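Local coordinates for alkaline phosphatase (Antarctic bacterium tab5, PDB 2W5V) that hydrolyses phosphate monoesters as a metal-dependent alkaline phosphatase, working through a phosphoserine intermediate with zinc and magnesium ions, at the interface of chains A and B. Sequence-based numbering; all coordinates share one arbitrary frame. Chains: chain A/B, Alkaline phosphatase.

Contact 1: the interface of chains A and B. Residues chain A 54, 63-64, 69, 345; chain B 341, 357.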
ATOM      1  N   PHE A  54      11.368  -4.770   5.431  1.00 14.25           N
ATOM      2  CA  PHE A  54      11.689  -3.804   6.479  1.00 18.07           C
ATOM      3  C   PHE A  54      11.883  -4.484   7.832  1.00 23.02           C
ATOM      4  O   PHE A  54      12.282  -3.833   8.787  1.00 21.93           O
ATOM      5  CB  PHE A  54      10.616  -2.713   6.592  1.00 15.63           C
ATOM      6  CG  PHE A  54      10.581  -1.784   5.420  1.00 16.98           C
ATOM      7  CD1 PHE A  54      10.024  -2.187   4.213  1.00 16.91           C
ATOM      8  CD2 PHE A  54      11.134  -0.517   5.506  1.00 15.60           C
ATOM      9  CE1 PHE A  54       9.999  -1.330   3.117  1.00 15.36           C
ATOM     10  CE2 PHE A  54      11.112   0.340   4.413  1.00 18.18           C
ATOM     11  CZ  PHE A  54      10.545  -0.073   3.219  1.00 16.26           C
ATOM     12  N   TYR A  63      13.530  -0.240  -1.498  1.00 16.17           N
ATOM     13  CA  TYR A  63      12.241   0.440  -1.600  1.00 15.98           C
ATOM     14  C   TYR A  63      12.290   1.879  -1.074  1.00 13.99           C
ATOM     15  O   TYR A  63      11.628   2.762  -1.615  1.00 17.09           O
ATOM     16  CB  TYR A  63      11.151  -0.325  -0.841  1.00 11.95           C
ATOM     17  CG  TYR A  63      10.661  -1.556  -1.567  1.00 16.74           C
ATOM     18  CD1 TYR A  63      11.041  -2.825  -1.158  1.00 15.59           C
ATOM     19  CD2 TYR A  63       9.833  -1.444  -2.679  1.00 14.83           C
ATOM     20  CE1 TYR A  63      10.595  -3.958  -1.840  1.00 14.29           C
ATOM     21  CE2 TYR A  63       9.393  -2.566  -3.361  1.00 16.65           C
ATOM     22  CZ  TYR A  63       9.773  -3.815  -2.935  1.00 14.20           C
ATOM     23  OH  TYR A  63       9.325  -4.922  -3.614  1.00 15.49           O
ATOM     24  N   THR A  64      13.063   2.118  -0.021  1.00 12.19           N
ATOM     25  CA  THR A  64      13.103   3.457   0.583  1.00 11.58           C
ATOM     26  C   THR A  64      13.710   4.534  -0.316  1.00 15.19           C
ATOM     27  O   THR A  64      13.649   5.713   0.004  1.00 15.33           O
ATOM     28  CB  THR A  64      13.863   3.470   1.924  1.00 16.76           C
ATOM     29  OG1 THR A  64      15.221   3.067   1.704  1.00 21.77           O
ATOM     30  CG2 THR A  64      13.204   2.525   2.918  1.00 19.66           C
ATOM     31  N   ILE A  69       5.040   7.350  -5.561  1.00 12.14           N
ATOM     32  CA  ILE A  69       4.323   6.114  -5.288  1.00 13.45           C
ATOM     33  C   ILE A  69       2.888   6.237  -5.770  1.00 12.23           C
ATOM     34  O   ILE A  69       2.245   7.266  -5.568  1.00 14.12           O
ATOM     35  CB  ILE A  69       4.362   5.775  -3.774  1.00 15.71           C
ATOM     36  CG1 ILE A  69       5.813   5.540  -3.330  1.00 16.81           C
ATOM     37  CG2 ILE A  69       3.513   4.552  -3.481  1.00 13.37           C
ATOM     38  CD1 ILE A  69       6.028   5.525  -1.818  1.00 14.35           C
ATOM     39  N   PHE A 345       5.996   1.916  -7.551  1.00  9.96           N
ATOM     40  CA  PHE A 345       7.100   2.814  -7.212  1.00 11.45           C
ATOM     41  C   PHE A 345       7.785   3.241  -8.512  1.00 18.04           C
ATOM     42  O   PHE A 345       7.994   2.414  -9.405  1.00 12.79           O
ATOM     43  CB  PHE A 345       8.116   2.076  -6.334  1.00 12.33           C
ATOM     44  CG  PHE A 345       7.507   1.444  -5.110  1.00 13.08           C
ATOM     45  CD1 PHE A 345       7.493   2.131  -3.901  1.00 13.61           C
ATOM     46  CD2 PHE A 345       6.935   0.172  -5.176  1.00 17.01           C
ATOM     47  CE1 PHE A 345       6.927   1.560  -2.760  1.00 17.13           C
ATOM     48  CE2 PHE A 345       6.363  -0.416  -4.039  1.00 16.39           C
ATOM     49  CZ  PHE A 345       6.353   0.278  -2.836  1.00 10.24           C
TER
ATOM     50  N   LEU B 341       3.552  -1.944   6.450  1.00 13.80           N
ATOM     51  CA  LEU B 341       3.596  -0.518   6.181  1.00 12.20           C
ATOM     52  C   LEU B 341       2.186  -0.063   5.804  1.00 18.54           C
ATOM     53  O   LEU B 341       1.375  -0.848   5.300  1.00 13.76           O
ATOM     54  CB  LEU B 341       4.558  -0.199   5.030  1.00 14.72           C
ATOM     55  CG  LEU B 341       6.043  -0.540   5.182  1.00 23.17           C
ATOM     56  CD1 LEU B 341       6.826  -0.107   3.932  1.00 28.23           C
ATOM     57  CD2 LEU B 341       6.617   0.115   6.389  1.00 26.45           C
ATOM     58  N   ILE B 357       8.773   6.950   1.771  1.00 13.56           N
ATOM     59  CA  ILE B 357       8.577   5.983   2.846  1.00 11.73           C
ATOM     60  C   ILE B 357       9.286   6.495   4.085  1.00 16.65           C
ATOM     61  O   ILE B 357      10.433   6.939   4.003  1.00 14.67           O
ATOM     62  CB  ILE B 357       9.162   4.612   2.461  1.00 14.97           C
ATOM     63  CG1 ILE B 357       8.528   4.123   1.152  1.00 11.97           C
ATOM     64  CG2 ILE B 357       8.960   3.593   3.595  1.00 14.75           C
ATOM     65  CD1 ILE B 357       8.994   2.704   0.712  1.00 10.62           C
TER
HETATM   66  O   HOH W   1      11.396   7.260   0.502  1.00 15.48           O
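A:Phe54 and B:Ile357 meet in an apolar patch of a two-fold symmetric homodimer interface, which joins the subunits by inserting aliphatic chains of one between aromatic and backbone groups of the other; alkaline phosphatases are typically dimers, so the pairing is probably biological. A:Phe54 projects from helix 47-56 and presents one ring face to B:Leu341. The methyl CD1 of B:Leu341 lies over that face, 3.8 Å from the centroid of the A:Phe54 ring and displaced toward the rim near CE1, a CH-pi contact in which the side chains cross at about a right angle. On the same ring, A:Phe54 CE2 reaches B:Ile357 CG2 at 4.0 Å. CG2 points away from the backbone N of B:Ile357, whereas CG1 (chi1 -57°) lies beside it and begins the longer arm, and the two branches of one isoleucine therefore serve different partners. The long arm is extended (chi2 -177°) and carries B:Ile357 CD1 to within 3.5 Å of A:Tyr63 O and 4.0 Å of A:Tyr63 CB. A:Phe345 CE1 flanks B:Ile357 CD1 at 4.2 Å; its ring is backed on one face by A:Tyr63 CD2. Lower on the arm, B:Ile357 CG1 packs 4.1 Å from A:Ile69 CD1. Were A:Phe54 an alanine, the CD1 methyl of B:Leu341 would probably lose its aromatic face and a gap would open beside B:Ile357 CG2. A water adds a polar link, 2.8 Å from A:Thr64 O and 2.9 Å from the backbone N of B:Ile357. With its two-fold twin, the patch holds strand 356-359 of each subunit against its neighbour and helps keep the dimer together.

Contact 2: the interface of chains A and B. Residues chain A 325-328; chain B 80-81, 339.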
ATOM      1  N   TYR A 325       3.101  -8.940  20.907  1.00 17.93           N
ATOM      2  CA  TYR A 325       3.299  -7.853  19.939  1.00 19.64           C
ATOM      3  C   TYR A 325       4.754  -7.432  19.780  1.00 17.01           C
ATOM      4  O   TYR A 325       5.077  -6.641  18.891  1.00 19.49           O
ATOM      5  CB  TYR A 325       2.455  -6.633  20.326  1.00 23.08           C
ATOM      6  CG  TYR A 325       1.024  -6.690  19.847  1.00 23.30           C
ATOM      7  CD1 TYR A 325       0.353  -7.901  19.735  1.00 27.83           C
ATOM      8  CD2 TYR A 325       0.339  -5.531  19.514  1.00 21.38           C
ATOM      9  CE1 TYR A 325      -0.957  -7.952  19.291  1.00 27.07           C
ATOM     10  CE2 TYR A 325      -0.970  -5.575  19.072  0.85 20.56           C
ATOM     11  CZ  TYR A 325      -1.613  -6.786  18.965  0.72 22.48           C
ATOM     12  OH  TYR A 325      -2.919  -6.826  18.527  1.00 23.31           O
ATOM     13  N   THR A 326       5.638  -7.938  20.632  1.00 17.54           N
ATOM     14  CA  THR A 326       7.045  -7.562  20.512  1.00 18.80           C
ATOM     15  C   THR A 326       7.682  -8.135  19.251  1.00 24.72           C
ATOM     16  O   THR A 326       8.612  -7.541  18.706  1.00 24.80           O
ATOM     17  CB  THR A 326       7.881  -7.987  21.743  1.00 25.77           C
ATOM     18  OG1 THR A 326       7.839  -9.411  21.884  1.00 32.77           O
ATOM     19  CG2 THR A 326       7.335  -7.336  23.001  1.00 28.32           C
ATOM     20  N   GLU A 327       7.174  -9.277  18.785  1.00 19.29           N
ATOM     21  CA  GLU A 327       7.747  -9.941  17.616  1.00 22.25           C
ATOM     22  C   GLU A 327       6.699 -10.286  16.560  1.00 25.48           C
ATOM     23  O   GLU A 327       5.515 -10.414  16.865  1.00 24.87           O
ATOM     24  CB  GLU A 327       8.485 -11.219  18.029  1.00 32.93           C
ATOM     25  CG  GLU A 327       9.664 -10.989  18.955  1.00 41.89           C
ATOM     26  CD  GLU A 327      10.279 -12.288  19.439  0.16 50.44           C
ATOM     27  OE1 GLU A 327      10.543 -12.404  20.653  0.52 53.08           O
ATOM     28  OE2 GLU A 327      10.490 -13.198  18.608  1.00 55.52           O
ATOM     29  N   ILE A 328       7.155 -10.461  15.321  1.00 22.07           N
ATOM     30  CA  ILE A 328       6.283 -10.802  14.207  1.00 18.94           C
ATOM     31  C   ILE A 328       6.277 -12.305  13.921  1.00 24.48           C
ATOM     32  O   ILE A 328       7.322 -12.956  13.934  1.00 23.65           O
ATOM     33  CB  ILE A 328       6.717 -10.049  12.937  1.00 19.83           C
ATOM     34  CG1 ILE A 328       6.448  -8.551  13.092  1.00 18.89           C
ATOM     35  CG2 ILE A 328       6.028 -10.635  11.691  1.00 14.16           C
ATOM     36  CD1 ILE A 328       7.282  -7.690  12.158  1.00 26.15           C
TER
ATOM     37  N   ASP B  80       7.503  -4.646  17.664  1.00 19.31           N
ATOM     38  CA  ASP B  80       7.370  -4.662  16.205  1.00 20.81           C
ATOM     39  C   ASP B  80       5.943  -4.356  15.770  1.00 17.30           C
ATOM     40  O   ASP B  80       5.724  -3.702  14.757  1.00 16.83           O
ATOM     41  CB  ASP B  80       7.792  -6.013  15.613  1.00 25.48           C
ATOM     42  CG  ASP B  80       9.305  -6.177  15.527  1.00 40.00           C
ATOM     43  OD1 ASP B  80      10.025  -5.156  15.489  1.00 35.25           O
ATOM     44  OD2 ASP B  80       9.774  -7.335  15.485  1.00 49.21           O
ATOM     45  N   VAL B  81       4.967  -4.852  16.523  1.00 15.48           N
ATOM     46  CA  VAL B  81       3.572  -4.609  16.180  1.00 14.43           C
ATOM     47  C   VAL B  81       3.010  -3.557  17.115  1.00 18.10           C
ATOM     48  O   VAL B  81       2.907  -3.785  18.320  1.00 18.44           O
ATOM     49  CB  VAL B  81       2.710  -5.888  16.303  1.00 16.90           C
ATOM     50  CG1 VAL B  81       1.239  -5.560  16.031  1.00 19.40           C
ATOM     51  CG2 VAL B  81       3.199  -6.968  15.334  1.00 16.82           C
ATOM     52  N   ALA B 339       2.057  -5.667  11.343  1.00 15.13           N
ATOM     53  CA  ALA B 339       3.113  -4.677  11.192  1.00 14.76           C
ATOM     54  C   ALA B 339       3.376  -4.231   9.746  1.00 19.14           C
ATOM     55  O   ALA B 339       4.442  -3.683   9.461  1.00 12.92           O
ATOM     56  CB  ALA B 339       4.413  -5.184  11.839  1.00 14.83           C
TER
HETATM   57  O   HOH W   2       9.993 -10.046  14.856  1.00 48.22           O
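Backbone pairing brings A:Tyr325 and B:Val81 together where a chain A loop meets a chain B loop across the dimer interface. The B:Val81 N donates to A:Tyr325 O at 3.0 Å, approaching almost in line with the C=O bond. Next to it, B:Asp80 N donates to A:Thr326 O over a longer 3.3 Å; here the donor sits well above the carbonyl plane, although the N-H itself points well at the oxygen (165° at H). Two successive amides of chain B thus engage two successive carbonyls of chain A. The B:Asp80 side chain extends the contact toward A:Ile328. B:Asp80 CB packs 3.8 Å from A:Ile328 CG1, the two side chains crossing at about a right angle, and also faces A:Thr326 O. One atom further, the carboxylate carbon CG of B:Asp80 lies near the same A:Thr326 O. At the tip, B:Asp80 OD2 lies 3.4 Å from A:Thr326 O. A water 2.8 Å from B:Asp80 OD2 joins this carboxylate oxygen to the backbone N of A:Ile328. B:Ala339 adds a second apolar neighbour to A:Ile328, the CB of B:Ala339 lying 3.8 Å from the terminal methyl CD1 of A:Ile328. At the opposite end of the patch, B:Val81 sends CG1 anti to the backbone N (chi1 176°), which places this methyl over one face of the A:Tyr325 ring, offset toward the rim, with B:Val81 CG1 3.6 Å from A:Tyr325 CD2. Together these contacts set the loop leading to the nucleophile B:Ser84 against the neighbouring subunit. The carbonyl oxygen of B:Val81 also comes close to the tyrosine ring, B:Val81 O lying 3.3 Å from A:Tyr325 CD2.

The C-alpha centres of contact 1 and contact 2 are about 19 Å apart, and the two have no residue in common. They are nevertheless tied through chain B, where B:Ala339 of contact 2 precedes B:Leu341 of contact 1 by two positions, in the stretch between the zinc ligand B:His337 and strand 342-347. Contact 1 is largely apolar, while contact 2 adds direct backbone hydrogen bonds to apolar contacts; each also has a water bridge. Because each has a two-fold twin, the subunits are held at several separated points. Dimerisation may thereby steady segments close to the metal ligands and the nucleophile.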